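Local atomic coordinates of riboflavin kinase, putative (Trypanosoma brucei, PDB entry 3BNW), a protein that probably catalyses the ATP-dependent phosphorylation of riboflavin to FMN. Residues V66-G71 and G113-I118. Sequence-based numbering, arbitrary orientation.
Sequences VSQVPG and GAVVKI
S67 and V115 face each other as an antiparallel hydrogen-bonded pair where the end of strand 58-69 meets the start of strand 115-126. S67 N gives its hydrogen to V115 O at 3.0 Å, and V115 N returns one to S67 O at 2.8 Å, the donor tilted 23° from that carbonyl's plane.

The tight side is the V66-V116 face, where the A114 methyl tucks in beside V66. Its CB lies 3.4 Å from S67 O, touches V69 CG2 at 3.7 Å and meets V66 CG1, which stands anti to its backbone N (chi1 172°), at 4.0 Å. F107 and F111 also touch V66, and V116 and V66 both touch F103, so this face turns into apolar core.

Across the sheet things are wetter. A water bridges the strands, donating to V115 O and hydrogen-bonded to S67 OG, which also binds S76 OG on the next strand. The exposed Q68 runs alongside V115, pointing the same way. Q68 has positive phi (53°), and beyond it the pairing gives way to a CA-H...O contact from A114 CA to Q68 O.

Strand 115-126 also pairs with strand 18-25, so the contact ties two neighbours into the antiparallel barrel-like sheet of the flavokinase fold. Its chemistry is two-faced: backbone bonds set the register, methyl groups make one face apolar, and a water joining S67 OG to V115 O leaves the other hydrated.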
loop_
_atom_site.group_PDB
_atom_site.type_symbol
_atom_site.label_atom_id
_atom_site.label_comp_id
_atom_site.label_asym_id
_atom_site.label_seq_id
_atom_site.Cartn_x
_atom_site.Cartn_y
_atom_site.Cartn_z
ATOM N N VAL A 66 -2.256 2.014 -10.271
ATOM C CA VAL A 66 -2.350 3.469 -10.353
ATOM C C VAL A 66 -3.101 3.838 -11.631
ATOM O O VAL A 66 -2.836 3.284 -12.696
ATOM C CB VAL A 66 -0.946 4.131 -10.311
ATOM C CG1 VAL A 66 -1.030 5.622 -10.598
ATOM C CG2 VAL A 66 -0.309 3.899 -8.962
ATOM N N SER A 67 -4.047 4.764 -11.500
ATOM C CA SER A 67 -4.989 5.089 -12.567
ATOM C C SER A 67 -5.388 6.555 -12.506
ATOM O O SER A 67 -5.231 7.209 -11.473
ATOM C CB SER A 67 -6.253 4.228 -12.447
ATOM O OG SER A 67 -5.986 2.857 -12.700
ATOM N N GLN A 68 -5.911 7.053 -13.626
ATOM C CA GLN A 68 -6.385 8.435 -13.742
ATOM C C GLN A 68 -5.314 9.451 -13.313
ATOM O O GLN A 68 -5.574 10.371 -12.533
ATOM C CB GLN A 68 -7.693 8.615 -12.954
ATOM C CG GLN A 68 -8.864 7.840 -13.552
ATOM C CD GLN A 68 -10.156 8.019 -12.774
ATOM O OE1 GLN A 68 -10.164 7.990 -11.539
ATOM N NE2 GLN A 68 -11.261 8.193 -13.493
ATOM N N VAL A 69 -4.107 9.269 -13.840
ATOM C CA VAL A 69 -2.995 10.159 -13.538
ATOM C C VAL A 69 -3.166 11.435 -14.364
ATOM O O VAL A 69 -3.311 11.354 -15.581
ATOM C CB VAL A 69 -1.639 9.506 -13.866
ATOM C CG1 VAL A 69 -0.489 10.454 -13.534
ATOM C CG2 VAL A 69 -1.489 8.190 -13.109
ATOM N N PRO A 70 -3.179 12.612 -13.706
ATOM C CA PRO A 70 -3.301 13.883 -14.428
ATOM C C PRO A 70 -2.355 13.977 -15.629
ATOM O O PRO A 70 -1.152 13.773 -15.481
ATOM C CB PRO A 70 -2.938 14.924 -13.365
ATOM C CG PRO A 70 -3.318 14.291 -12.071
ATOM C CD PRO A 70 -3.102 12.814 -12.243
ATOM N N GLY A 71 -2.905 14.258 -16.807
ATOM C CA GLY A 71 -2.116 14.317 -18.041
ATOM C C GLY A 71 -2.125 13.001 -18.800
ATOM O O GLY A 71 -2.256 12.987 -20.026
ATOM N N GLY A 113 -2.886 13.098 -7.134
ATOM C CA GLY A 113 -4.215 13.265 -7.724
ATOM C C GLY A 113 -4.667 12.068 -8.545
ATOM O O GLY A 113 -5.758 12.085 -9.113
ATOM N N ALA A 114 -3.826 11.038 -8.616
ATOM C CA ALA A 114 -4.170 9.795 -9.288
ATOM C C ALA A 114 -4.893 8.893 -8.309
ATOM O O ALA A 114 -4.636 8.942 -7.106
ATOM C CB ALA A 114 -2.919 9.105 -9.802
ATOM N N VAL A 115 -5.799 8.070 -8.822
ATOM C CA VAL A 115 -6.488 7.102 -7.983
ATOM C C VAL A 115 -5.592 5.879 -7.813
ATOM O O VAL A 115 -5.106 5.301 -8.780
ATOM C CB VAL A 115 -7.862 6.690 -8.568
ATOM C CG1 VAL A 115 -8.557 5.694 -7.642
ATOM C CG2 VAL A 115 -8.741 7.918 -8.780
ATOM N N VAL A 116 -5.357 5.504 -6.569
ATOM C CA VAL A 116 -4.601 4.302 -6.279
ATOM C C VAL A 116 -5.549 3.275 -5.678
ATOM O O VAL A 116 -6.391 3.603 -4.841
ATOM C CB VAL A 116 -3.406 4.572 -5.326
ATOM C CG1 VAL A 116 -3.876 5.189 -4.022
ATOM C CG2 VAL A 116 -2.649 3.284 -5.055
ATOM N N LYS A 117 -5.418 2.037 -6.131
ATOM C CA LYS A 117 -6.192 0.937 -5.605
ATOM C C LYS A 117 -5.204 -0.077 -5.073
ATOM O O LYS A 117 -4.250 -0.411 -5.765
ATOM C CB LYS A 117 -7.045 0.319 -6.718
ATOM C CG LYS A 117 -8.038 1.281 -7.350
ATOM C CD LYS A 117 -8.725 0.660 -8.557
ATOM C CE LYS A 117 -9.360 1.721 -9.458
ATOM N NZ LYS A 117 -9.959 1.134 -10.689
ATOM N N ILE A 118 -5.407 -0.546 -3.846
ATOM C CA ILE A 118 -4.522 -1.565 -3.278
ATOM C C ILE A 118 -5.304 -2.704 -2.633
ATOM O O ILE A 118 -6.374 -2.490 -2.064
ATOM C CB ILE A 118 -3.493 -0.972 -2.259
ATOM C CG1 ILE A 118 -4.193 -0.245 -1.111
ATOM C CG2 ILE A 118 -2.527 -0.016 -2.961
ATOM C CD1 ILE A 118 -3.285 0.032 0.082
HETATM O O HOH W 1 -5.771 2.671 -9.766
#